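Local coordinates for protein polyhedrin (Operophtera brumata cypovirus 19, PDB 5A99) that packs as trimers into the crystalline occlusion bodies (polyhedra) of an insect cypovirus, which in this virus family embed and protect the virus particles, at residues Q52-I56 and T208-D214; R88-L92 and K130-I134; V115-L121 and E165-S169; D102-P108 and P180-V184. Residue numbers count along the deposited sequence, not the author numbering.

Contact 1 of 4, residues Q52-I56 and T208-D214; sequences QNPRI and TLIRLND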
loop_
_atom_site.group_PDB
_atom_site.type_symbol
_atom_site.label_atom_id
_atom_site.label_comp_id
_atom_site.label_asym_id
_atom_site.label_seq_id
_atom_site.Cartn_x
_atom_site.Cartn_y
_atom_site.Cartn_z
ATOM N N GLN A 52 7.578 -9.133 4.648
ATOM C CA GLN A 52 7.832 -10.493 4.205
ATOM C C GLN A 52 7.034 -10.827 2.958
ATOM O O GLN A 52 5.946 -10.288 2.724
ATOM C CB GLN A 52 7.492 -11.487 5.317
ATOM C CG GLN A 52 6.008 -11.644 5.581
ATOM C CD GLN A 52 5.706 -12.466 6.832
ATOM O OE1 GLN A 52 6.447 -12.423 7.817
ATOM N NE2 GLN A 52 4.598 -13.205 6.801
ATOM N N ASN A 53 7.577 -11.749 2.175
ATOM C CA ASN A 53 6.967 -12.153 0.932
ATOM C C ASN A 53 7.628 -13.433 0.424
ATOM O O ASN A 53 8.820 -13.669 0.668
ATOM C CB ASN A 53 7.118 -11.027 -0.097
ATOM C CG ASN A 53 6.241 -11.226 -1.316
ATOM O OD1 ASN A 53 6.655 -11.837 -2.311
ATOM N ND2 ASN A 53 5.018 -10.714 -1.248
ATOM N N PRO A 54 6.864 -14.270 -0.282
ATOM C CA PRO A 54 7.526 -15.483 -0.777
ATOM C C PRO A 54 8.548 -15.193 -1.864
ATOM O O PRO A 54 9.408 -16.039 -2.115
ATOM C CB PRO A 54 6.370 -16.340 -1.317
ATOM C CG PRO A 54 5.184 -15.450 -1.386
ATOM C CD PRO A 54 5.474 -14.143 -0.748
ATOM N N ARG A 55 8.501 -14.004 -2.460
ATOM C CA ARG A 55 9.306 -13.729 -3.655
ATOM C C ARG A 55 9.999 -12.371 -3.691
ATOM O O ARG A 55 11.180 -12.286 -4.022
ATOM C CB ARG A 55 8.430 -13.848 -4.894
ATOM C CG ARG A 55 8.033 -15.264 -5.228
ATOM C CD ARG A 55 7.244 -15.300 -6.515
ATOM N NE ARG A 55 6.880 -16.660 -6.881
ATOM C CZ ARG A 55 6.512 -17.028 -8.105
ATOM N NH1 ARG A 55 6.467 -16.132 -9.094
ATOM N NH2 ARG A 55 6.198 -18.293 -8.339
ATOM N N ILE A 56 9.269 -11.307 -3.370
ATOM C CA ILE A 56 9.772 -9.970 -3.612
ATOM C C ILE A 56 9.246 -8.974 -2.591
ATOM O O ILE A 56 8.075 -9.000 -2.207
ATOM C CB ILE A 56 9.445 -9.504 -5.075
ATOM C CG1 ILE A 56 10.164 -8.180 -5.399
ATOM C CG2 ILE A 56 7.934 -9.399 -5.303
ATOM C CD1 ILE A 56 10.026 -7.732 -6.864
ATOM N N THR A 208 3.738 -13.976 -8.745
ATOM C CA THR A 208 4.387 -12.826 -8.141
ATOM C C THR A 208 3.368 -11.728 -7.804
ATOM O O THR A 208 3.320 -11.258 -6.668
ATOM C CB THR A 208 5.468 -12.260 -9.062
ATOM O OG1 THR A 208 6.500 -13.235 -9.222
ATOM C CG2 THR A 208 6.072 -11.002 -8.481
ATOM N N LEU A 209 2.556 -11.346 -8.793
ATOM C CA LEU A 209 1.538 -10.312 -8.629
ATOM C C LEU A 209 0.419 -10.697 -7.659
ATOM O O LEU A 209 0.033 -9.892 -6.814
ATOM C CB LEU A 209 0.948 -9.919 -9.992
ATOM C CG LEU A 209 1.960 -9.279 -10.948
ATOM C CD1 LEU A 209 1.344 -9.012 -12.311
ATOM C CD2 LEU A 209 2.528 -7.978 -10.359
ATOM N N ILE A 210 -0.087 -11.926 -7.755
ATOM C CA ILE A 210 -1.199 -12.345 -6.901
ATOM C C ILE A 210 -0.792 -12.388 -5.427
ATOM O O ILE A 210 -1.654 -12.283 -4.547
ATOM C CB ILE A 210 -1.785 -13.719 -7.335
ATOM C CG1 ILE A 210 -3.255 -13.845 -6.928
ATOM C CG2 ILE A 210 -0.973 -14.878 -6.752
ATOM C CD1 ILE A 210 -4.173 -12.785 -7.511
ATOM N N ARG A 211 0.513 -12.535 -5.171
ATOM C CA ARG A 211 1.053 -12.544 -3.808
ATOM C C ARG A 211 1.919 -11.332 -3.497
ATOM O O ARG A 211 2.766 -11.379 -2.591
ATOM C CB ARG A 211 1.888 -13.797 -3.578
ATOM C CG ARG A 211 1.082 -15.067 -3.565
ATOM C CD ARG A 211 -0.012 -15.043 -2.500
ATOM N NE ARG A 211 -0.572 -16.378 -2.347
ATOM C CZ ARG A 211 -0.075 -17.295 -1.526
ATOM N NH1 ARG A 211 0.974 -17.012 -0.770
ATOM N NH2 ARG A 211 -0.620 -18.496 -1.462
ATOM N N LEU A 212 1.723 -10.253 -4.246
ATOM C CA LEU A 212 2.551 -9.061 -4.088
ATOM C C LEU A 212 2.348 -8.469 -2.689
ATOM O O LEU A 212 3.288 -7.977 -2.049
ATOM C CB LEU A 212 2.198 -8.038 -5.176
ATOM C CG LEU A 212 3.297 -7.062 -5.590
ATOM C CD1 LEU A 212 4.536 -7.824 -6.032
ATOM C CD2 LEU A 212 2.809 -6.123 -6.693
ATOM N N ASN A 213 1.108 -8.522 -2.220
ATOM C CA ASN A 213 0.763 -8.125 -0.857
ATOM C C ASN A 213 0.388 -9.347 -0.020
ATOM O O ASN A 213 -0.594 -9.338 0.722
ATOM C CB ASN A 213 -0.403 -7.147 -0.884
ATOM C CG ASN A 213 -0.097 -5.910 -1.694
ATOM O OD1 ASN A 213 0.967 -5.301 -1.543
ATOM N ND2 ASN A 213 -1.026 -5.528 -2.564
ATOM N N ASP A 214 1.191 -10.391 -0.165
ATOM C CA ASP A 214 1.008 -11.658 0.533
ATOM C C ASP A 214 0.769 -11.494 2.036
ATOM O O ASP A 214 -0.122 -12.114 2.606
ATOM C CB ASP A 214 2.255 -12.518 0.301
ATOM C CG ASP A 214 2.206 -13.816 1.049
ATOM O OD1 ASP A 214 2.601 -13.811 2.230
ATOM O OD2 ASP A 214 1.753 -14.825 0.465
HETATM O O HOH W 1 5.269 -12.261 -5.044
HETATM O O HOH W 2 5.998 -7.834 -1.121
#
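The side chain of N53, at the end of strand 46-53, organises this contact through both ends of its amide. With chi1 in the t well, OD1 turns back onto its own chain and accepts from the backbone N of R55 and of I56, each at 2.9 Å, forming an Asx turn and Asx motif that bend the chain where strand 46-53 gives way to strand 56-61. ND2 instead crosses to the carbonyl O of R211, 2.7 Å away, just past the end of helix 205-210. R55, in an extended m, t, t conformation, carries its guanidinium back to the helix, where NH1 donates to T208 OG1 at 2.9 Å; T208 OG1 is also bonded to L199 O, and R55 NH1 to N204 O. R211 instead bends, chi1 and chi2 both m, to bridge the two ends of its type I turn: NH1 forms a salt bridge with D214 OD2 at 2.6 Å. P54 CD packs 3.7 Å from D214 CG, while I56 CG2 meets L212 CD1 at 3.8 Å. One water links N53 OD1 (3.1 Å) to T208 O (2.7 Å). The contact thus ties the bend between two strands belonging to different sheets to the C-terminal end of helix 205-210, at the subunit interfaces of the trimer: L212 packs against L212 of both other subunits, and D214 pairs with R127 of the second.

Contact 2 of 4, residues R88-L92 and K130-I134; sequences RDGLL and KYNNI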
loop_
_atom_site.group_PDB
_atom_site.type_symbol
_atom_site.label_atom_id
_atom_site.label_comp_id
_atom_site.label_asym_id
_atom_site.label_seq_id
_atom_site.Cartn_x
_atom_site.Cartn_y
_atom_site.Cartn_z
ATOM N N ARG A 88 7.107 19.190 12.054
ATOM C CA ARG A 88 7.150 18.648 10.704
ATOM C C ARG A 88 7.352 19.745 9.682
ATOM O O ARG A 88 8.126 19.569 8.746
ATOM C CB ARG A 88 5.879 17.876 10.399
ATOM C CG ARG A 88 5.769 16.582 11.180
ATOM C CD ARG A 88 4.425 15.925 10.965
ATOM N NE ARG A 88 4.398 15.100 9.759
ATOM C CZ ARG A 88 3.383 14.312 9.417
ATOM N NH1 ARG A 88 2.286 14.253 10.176
ATOM N NH2 ARG A 88 3.458 13.590 8.312
ATOM N N ASP A 89 6.675 20.880 9.888
ATOM C CA ASP A 89 6.862 22.070 9.056
ATOM C C ASP A 89 8.363 22.353 8.878
ATOM O O ASP A 89 8.832 22.553 7.761
ATOM C CB ASP A 89 6.163 23.299 9.673
ATOM C CG ASP A 89 4.637 23.233 9.589
ATOM O OD1 ASP A 89 4.100 22.374 8.859
ATOM O OD2 ASP A 89 3.974 24.071 10.245
ATOM N N GLY A 90 9.110 22.343 9.981
ATOM C CA GLY A 90 10.552 22.582 9.942
ATOM C C GLY A 90 11.377 21.461 9.326
ATOM O O GLY A 90 12.388 21.717 8.659
ATOM N N LEU A 91 10.968 20.214 9.537
ATOM C CA LEU A 91 11.719 19.078 8.978
ATOM C C LEU A 91 11.561 18.999 7.467
ATOM O O LEU A 91 12.441 18.495 6.768
ATOM C CB LEU A 91 11.290 17.753 9.619
ATOM C CG LEU A 91 11.280 17.679 11.153
ATOM C CD1 LEU A 91 10.905 16.260 11.642
ATOM C CD2 LEU A 91 12.620 18.122 11.732
ATOM N N LEU A 92 10.433 19.484 6.957
ATOM C CA LEU A 92 10.200 19.463 5.513
ATOM C C LEU A 92 10.931 20.588 4.784
ATOM O O LEU A 92 11.524 20.365 3.723
ATOM C CB LEU A 92 8.707 19.555 5.219
ATOM C CG LEU A 92 8.296 19.600 3.747
ATOM C CD1 LEU A 92 8.848 18.382 3.000
ATOM C CD2 LEU A 92 6.769 19.665 3.670
ATOM N N LYS A 130 16.087 12.177 3.270
ATOM C CA LYS A 130 15.672 13.229 4.181
ATOM C C LYS A 130 14.149 13.222 4.276
ATOM O O LYS A 130 13.469 12.577 3.475
ATOM C CB LYS A 130 16.088 14.589 3.630
ATOM C CG LYS A 130 17.581 14.802 3.417
ATOM C CD LYS A 130 17.815 16.216 2.893
ATOM C CE LYS A 130 19.287 16.605 2.879
ATOM N NZ LYS A 130 19.738 17.232 4.169
ATOM N N TYR A 131 13.613 13.978 5.228
ATOM C CA TYR A 131 12.170 14.143 5.349
ATOM C C TYR A 131 11.539 14.555 4.013
ATOM O O TYR A 131 10.453 14.090 3.662
ATOM C CB TYR A 131 11.854 15.196 6.419
ATOM C CG TYR A 131 10.389 15.307 6.797
ATOM C CD1 TYR A 131 9.476 15.971 5.975
ATOM C CD2 TYR A 131 9.922 14.768 7.990
ATOM C CE1 TYR A 131 8.132 16.085 6.335
ATOM C CE2 TYR A 131 8.597 14.881 8.355
ATOM C CZ TYR A 131 7.701 15.527 7.527
ATOM O OH TYR A 131 6.382 15.614 7.914
ATOM N N ASN A 132 12.223 15.426 3.272
ATOM C CA ASN A 132 11.655 15.995 2.052
ATOM C C ASN A 132 11.510 14.956 0.945
ATOM O O ASN A 132 10.841 15.200 -0.054
ATOM C CB ASN A 132 12.465 17.210 1.574
ATOM C CG ASN A 132 13.919 16.865 1.199
ATOM O OD1 ASN A 132 14.233 15.747 0.789
ATOM N ND2 ASN A 132 14.810 17.843 1.342
ATOM N N ASN A 133 12.141 13.800 1.154
ATOM C CA ASN A 133 11.942 12.611 0.332
ATOM C C ASN A 133 12.337 12.785 -1.137
ATOM O O ASN A 133 11.712 12.200 -2.035
ATOM C CB ASN A 133 10.486 12.147 0.437
ATOM C CG ASN A 133 10.248 10.781 -0.187
ATOM O OD1 ASN A 133 11.125 9.909 -0.198
ATOM N ND2 ASN A 133 9.044 10.583 -0.702
ATOM N N ILE A 134 13.389 13.563 -1.373
ATOM C CA ILE A 134 13.972 13.684 -2.706
ATOM C C ILE A 134 15.261 12.885 -2.751
ATOM O O ILE A 134 16.167 13.071 -1.925
ATOM C CB ILE A 134 14.224 15.153 -3.101
ATOM C CG1 ILE A 134 12.891 15.921 -3.086
ATOM C CG2 ILE A 134 14.899 15.242 -4.482
ATOM C CD1 ILE A 134 13.061 17.427 -3.140
HETATM O O HOH W 3 13.813 17.586 4.593
HETATM O O HOH W 4 14.049 20.347 2.916
#
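Y131 lays its ring against the last turn of helix 81-92, where one face is covered by L91 CB, 4.1 Å from the ring centroid and 28° off the normal, a CH-pi contact. This is helix-to-loop packing: the ring belongs to a type I beta turn, K130-N133, that follows strand 125-129 and is closed by N133 N to K130 O at 2.9 Å. The ring passes L91 and L92 and brings its hydroxyl to R88, one turn earlier. There R88 NE donates to Y131 OH at 2.8 Å, at the guanidinium edge, near its plane, while R88 NH1 bonds to R72 O of the third subunit. W63 also meets the tyrosine ring, its plane inclined by about 55°. L92 CB touches Y131 CE1 at 3.7 Å, and L92 CD1 reaches N132 CA at 3.8 Å; beyond this leucine lies Y222 of the third subunit, placing the helix end at a trimer interface. The helix terminus itself is joined to the turn through solvent: one water donates to L91 O and accepts weakly from N132 N, and another donates to L92 O at 2.7 Å and accepts from N132 ND2 at 3.1 Å.

Contact 3 of 4, residues V115-L121 and E165-S169; sequences VQGDVDL and EMAWS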
loop_
_atom_site.group_PDB
_atom_site.type_symbol
_atom_site.label_atom_id
_atom_site.label_comp_id
_atom_site.label_asym_id
_atom_site.label_seq_id
_atom_site.Cartn_x
_atom_site.Cartn_y
_atom_site.Cartn_z
ATOM N N VAL A 115 17.952 -8.625 6.444
ATOM C CA VAL A 115 17.309 -9.452 5.440
ATOM C C VAL A 115 17.691 -10.898 5.730
ATOM O O VAL A 115 18.821 -11.191 6.101
ATOM C CB VAL A 115 17.726 -9.058 4.010
ATOM C CG1 VAL A 115 17.241 -7.645 3.699
ATOM C CG2 VAL A 115 19.234 -9.171 3.833
ATOM N N GLN A 116 16.715 -11.783 5.613
ATOM C CA GLN A 116 16.897 -13.189 5.938
ATOM C C GLN A 116 16.147 -14.068 4.953
ATOM O O GLN A 116 15.061 -13.719 4.500
ATOM C CB GLN A 116 16.398 -13.476 7.355
ATOM C CG GLN A 116 16.516 -14.938 7.758
ATOM C CD GLN A 116 16.004 -15.207 9.183
ATOM O OE1 GLN A 116 16.264 -14.435 10.104
ATOM N NE2 GLN A 116 15.293 -16.312 9.361
ATOM N N GLY A 117 16.734 -15.218 4.649
ATOM C CA GLY A 117 16.206 -16.132 3.660
ATOM C C GLY A 117 17.220 -16.305 2.552
ATOM O O GLY A 117 18.360 -15.845 2.679
ATOM N N ASP A 118 16.818 -16.986 1.477
ATOM C CA ASP A 118 17.686 -17.150 0.322
ATOM C C ASP A 118 17.574 -15.877 -0.493
ATOM O O ASP A 118 16.914 -15.837 -1.536
ATOM C CB ASP A 118 17.275 -18.363 -0.520
ATOM C CG ASP A 118 18.229 -18.622 -1.663
ATOM O OD1 ASP A 118 19.427 -18.312 -1.505
ATOM O OD2 ASP A 118 17.784 -19.128 -2.717
ATOM N N VAL A 119 18.198 -14.817 -0.000
ATOM C CA VAL A 119 18.038 -13.532 -0.652
ATOM C C VAL A 119 19.070 -13.333 -1.759
ATOM O O VAL A 119 20.197 -13.835 -1.696
ATOM C CB VAL A 119 18.114 -12.353 0.350
ATOM C CG1 VAL A 119 17.177 -12.577 1.510
ATOM C CG2 VAL A 119 19.503 -12.161 0.841
ATOM N N ASP A 120 18.648 -12.595 -2.774
ATOM C CA ASP A 120 19.526 -12.117 -3.809
ATOM C C ASP A 120 20.233 -10.899 -3.248
ATOM O O ASP A 120 19.660 -9.813 -3.169
ATOM C CB ASP A 120 18.713 -11.728 -5.034
ATOM C CG ASP A 120 19.537 -11.009 -6.069
ATOM O OD1 ASP A 120 20.785 -11.078 -5.999
ATOM O OD2 ASP A 120 18.939 -10.385 -6.969
ATOM N N LEU A 121 21.474 -11.086 -2.833
ATOM C CA LEU A 121 22.220 -10.009 -2.192
ATOM C C LEU A 121 22.417 -8.806 -3.118
ATOM O O LEU A 121 22.460 -7.670 -2.654
ATOM C CB LEU A 121 23.564 -10.522 -1.689
ATOM C CG LEU A 121 23.521 -11.450 -0.471
ATOM C CD1 LEU A 121 24.886 -12.089 -0.222
ATOM C CD2 LEU A 121 23.048 -10.700 0.757
ATOM N N GLU A 165 25.448 -18.867 6.381
ATOM C CA GLU A 165 25.016 -17.483 6.301
ATOM C C GLU A 165 23.555 -17.506 5.876
ATOM O O GLU A 165 23.229 -17.949 4.779
ATOM C CB GLU A 165 25.878 -16.691 5.304
ATOM C CG GLU A 165 27.331 -16.507 5.763
ATOM C CD GLU A 165 28.186 -15.746 4.764
ATOM O OE1 GLU A 165 27.766 -15.633 3.593
ATOM O OE2 GLU A 165 29.280 -15.269 5.153
ATOM N N MET A 166 22.663 -17.057 6.750
ATOM C CA MET A 166 21.249 -17.077 6.417
ATOM C C MET A 166 20.531 -15.748 6.662
ATOM O O MET A 166 19.353 -15.587 6.308
ATOM C CB MET A 166 20.567 -18.236 7.145
ATOM C CG MET A 166 21.193 -19.595 6.789
ATOM S SD MET A 166 20.140 -21.035 7.052
ATOM C CE MET A 166 19.068 -20.402 8.307
ATOM N N ALA A 167 21.244 -14.786 7.233
ATOM C CA ALA A 167 20.707 -13.441 7.378
ATOM C C ALA A 167 21.842 -12.430 7.316
ATOM O O ALA A 167 22.993 -12.760 7.596
ATOM C CB ALA A 167 19.947 -13.320 8.669
ATOM N N TRP A 168 21.506 -11.198 6.946
ATOM C CA TRP A 168 22.486 -10.143 6.788
ATOM C C TRP A 168 22.019 -8.838 7.444
ATOM O O TRP A 168 20.856 -8.411 7.295
ATOM C CB TRP A 168 22.771 -9.935 5.301
ATOM C CG TRP A 168 23.394 -11.127 4.658
ATOM C CD1 TRP A 168 24.720 -11.311 4.394
ATOM C CD2 TRP A 168 22.729 -12.318 4.202
ATOM N NE1 TRP A 168 24.922 -12.530 3.802
ATOM C CE2 TRP A 168 23.718 -13.169 3.671
ATOM C CE3 TRP A 168 21.401 -12.744 4.194
ATOM C CZ2 TRP A 168 23.420 -14.421 3.133
ATOM C CZ3 TRP A 168 21.106 -13.988 3.668
ATOM C CH2 TRP A 168 22.111 -14.813 3.144
ATOM N N SER A 169 22.943 -8.197 8.152
ATOM C CA SER A 169 22.613 -7.042 8.972
ATOM C C SER A 169 23.394 -5.779 8.625
ATOM O O SER A 169 24.611 -5.808 8.421
ATOM C CB SER A 169 22.842 -7.395 10.440
ATOM O OG SER A 169 22.869 -6.237 11.241
#
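Strands 110-116 and 164-173 run antiparallel, with V115 and W168 as a hydrogen-bonded pair (V115 N to W168 O 3.0 Å, W168 N to V115 O 2.8 Å) and Q116 opposite A167 as a non-hydrogen-bonded pair, CA to CA 4.1 Å. One further bond, G117 N to M166 O at 3.1 Å, carries the pairing past the end of strand 110-116. M166 and A167 both face I159 on the next strand, a classic beta bulge. G117, at phi 119° and psi -172°, adopts angles at which a CB would jam against the preceding carbonyl; the chain then turns through D118, the centre of an inverse gamma turn, and doubles back. That return sets L121 over one face of the W168 indole and brings V119 against it. L121 CD2 sits 3.8 Å from the centroid of the five-membered ring and 6° off its normal, a CH-pi contact, and V119 CG2 touches W168 CZ3 at 3.7 Å. V115 CG2 packs on W168 CB at 3.9 Å. On the other face of the sheet Q116 CB meets A167 CB at 3.8 Å, and the Q116 amide bonds to L239 N and Q237 O. Backbone hydrogen bonds therefore fix the strand register, whereas the side-chain contacts are mainly apolar: the indole, covered on one face by L121 and touched by V119, ties the turn to the sheet without any charge pair.

Contact 4 of 4, residues D102-P108 and P180-V184; sequences DKGMNEP and PCHPV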
loop_
_atom_site.group_PDB
_atom_site.type_symbol
_atom_site.label_atom_id
_atom_site.label_comp_id
_atom_site.label_asym_id
_atom_site.label_seq_id
_atom_site.Cartn_x
_atom_site.Cartn_y
_atom_site.Cartn_z
ATOM N N ASP A 102 14.156 21.078 17.703
ATOM C CA ASP A 102 15.036 20.667 16.607
ATOM C C ASP A 102 14.797 19.214 16.228
ATOM O O ASP A 102 14.812 18.856 15.049
ATOM C CB ASP A 102 16.497 20.789 17.014
ATOM C CG ASP A 102 17.106 22.117 16.633
ATOM O OD1 ASP A 102 16.459 22.887 15.887
ATOM O OD2 ASP A 102 18.250 22.378 17.060
ATOM N N LYS A 103 14.631 18.380 17.253
ATOM C CA LYS A 103 14.420 16.961 17.074
ATOM C C LYS A 103 13.237 16.546 17.920
ATOM O O LYS A 103 12.931 17.182 18.934
ATOM C CB LYS A 103 15.658 16.171 17.496
ATOM C CG LYS A 103 16.937 16.556 16.748
ATOM C CD LYS A 103 18.021 15.501 16.906
ATOM C CE LYS A 103 19.405 16.041 16.564
ATOM N NZ LYS A 103 19.395 17.064 15.474
ATOM N N GLY A 104 12.567 15.481 17.504
ATOM C CA GLY A 104 11.407 15.001 18.221
ATOM C C GLY A 104 11.770 13.873 19.157
ATOM O O GLY A 104 12.620 13.036 18.838
ATOM N N MET A 105 11.132 13.863 20.323
ATOM C CA MET A 105 11.246 12.744 21.246
ATOM C C MET A 105 10.755 11.470 20.571
ATOM O O MET A 105 11.141 10.368 20.956
ATOM C CB MET A 105 10.415 13.012 22.495
ATOM C CG MET A 105 10.937 14.132 23.350
ATOM S SD MET A 105 12.722 14.007 23.616
ATOM C CE MET A 105 12.935 15.249 24.892
ATOM N N ASN A 106 9.917 11.633 19.549
ATOM C CA ASN A 106 9.302 10.497 18.867
ATOM C C ASN A 106 10.205 9.877 17.811
ATOM O O ASN A 106 9.874 8.838 17.253
ATOM C CB ASN A 106 7.958 10.910 18.226
ATOM C CG ASN A 106 8.095 12.107 17.275
ATOM O OD1 ASN A 106 9.038 12.895 17.379
ATOM N ND2 ASN A 106 7.137 12.252 16.357
ATOM N N GLU A 107 11.336 10.516 17.535
ATOM C CA GLU A 107 12.213 10.088 16.444
ATOM C C GLU A 107 13.241 9.046 16.879
ATOM O O GLU A 107 13.741 9.091 17.998
ATOM C CB GLU A 107 12.952 11.294 15.866
ATOM C CG GLU A 107 12.054 12.345 15.212
ATOM C CD GLU A 107 12.868 13.429 14.540
ATOM O OE1 GLU A 107 13.449 14.262 15.259
ATOM O OE2 GLU A 107 12.951 13.435 13.296
ATOM N N PRO A 108 13.578 8.121 15.971
ATOM C CA PRO A 108 14.521 7.033 16.242
ATOM C C PRO A 108 15.954 7.549 16.318
ATOM O O PRO A 108 16.315 8.522 15.652
ATOM C CB PRO A 108 14.338 6.105 15.033
ATOM C CG PRO A 108 13.927 7.025 13.923
ATOM C CD PRO A 108 13.098 8.103 14.577
ATOM N N PRO A 180 20.409 10.800 7.211
ATOM C CA PRO A 180 19.584 11.923 7.661
ATOM C C PRO A 180 19.089 11.768 9.109
ATOM O O PRO A 180 18.724 10.666 9.527
ATOM C CB PRO A 180 18.421 11.910 6.668
ATOM C CG PRO A 180 19.031 11.364 5.404
ATOM C CD PRO A 180 20.032 10.334 5.865
ATOM N N CYS A 181 19.089 12.875 9.852
ATOM C CA CYS A 181 18.547 12.911 11.211
ATOM C C CYS A 181 17.059 12.617 11.274
ATOM O O CYS A 181 16.578 12.065 12.258
ATOM C CB CYS A 181 18.760 14.293 11.833
ATOM S SG CYS A 181 20.312 14.522 12.704
ATOM N N HIS A 182 16.339 13.017 10.231
ATOM C CA HIS A 182 14.878 12.945 10.191
ATOM C C HIS A 182 14.505 12.129 8.964
ATOM O O HIS A 182 14.283 12.668 7.884
ATOM C CB HIS A 182 14.278 14.350 10.128
ATOM C CG HIS A 182 14.867 15.294 11.133
ATOM N ND1 HIS A 182 14.419 15.367 12.434
ATOM C CD2 HIS A 182 15.883 16.182 11.038
ATOM C CE1 HIS A 182 15.128 16.266 13.095
ATOM N NE2 HIS A 182 16.022 16.777 12.270
ATOM N N PRO A 183 14.457 10.806 9.136
ATOM C CA PRO A 183 14.523 9.849 8.030
ATOM C C PRO A 183 13.202 9.522 7.352
ATOM O O PRO A 183 12.129 9.542 7.968
ATOM C CB PRO A 183 15.069 8.586 8.710
ATOM C CG PRO A 183 14.497 8.647 10.079
ATOM C CD PRO A 183 14.465 10.132 10.443
ATOM N N VAL A 184 13.317 9.262 6.052
ATOM C CA VAL A 184 12.317 8.547 5.270
ATOM C C VAL A 184 13.077 7.302 4.811
ATOM O O VAL A 184 14.252 7.390 4.463
ATOM C CB VAL A 184 11.852 9.356 4.054
ATOM C CG1 VAL A 184 11.188 8.447 3.028
ATOM C CG2 VAL A 184 10.899 10.501 4.475
HETATM O O HOH W 5 15.088 10.242 13.396
#
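A histidine-carboxylate hydrogen bond joins two loops, one leading from helix 81-92 into strand 110-116 and the other running from strand 164-173 into strand 184-190. H182 ND1 donates to E107 OE2 at 2.6 Å, with the carboxylate at the edge of the imidazole, near its plane. The glutamate is held on its own side as well: its OE1 accepts from G104 N at 2.7 Å, across the G104-E107 type I turn, whose backbone bond runs from E107 N to G104 O at 3.1 Å. OE2 also takes a hydrogen bond from W63 NE1, so this one side chain brings together three parts of the chain. The imidazole lies beside the opposite loop as well, its CE1 3.3 Å from D102 O and 4.1 Å from K103 CG, and L91 of helix 81-92 packs against both H182 and E107. Farther along, the prolines P108 and P183 meet CG to CG at 4.2 Å, an apolar patch that V128 of strand 125-129 extends on the P183 side. K103, toward the exposed end, brings NZ to 3.9 Å from C181 SG. Between the loops a water within hydrogen-bonding distance of both carbonyls lies 2.6 Å from C181 O and 3.1 Å from P108 O.

In the fold
Contacts 2 and 4 form one neighbourhood, their centres about 10 Å apart: L91 CD2 lies 3.4 Å from H182 ND1, and V184 CG2 lies 3.5 Å from K130 O. W63 serves both, meeting the Y131 ring and bonding to E107. Contacts 1 and 3 lie on the opposite side of the chain's centre from contact 4, with centres about 31 and 28 Å from it. They are about 17 Å apart between centres, do not touch, and share the six-stranded sheet. The trimer closes the larger gap: although contacts 1 and 2 are about 31 Å apart within a chain, Q52 of contact 1 bonds to N133 O of the second subunit, so the two regions meet between subunits.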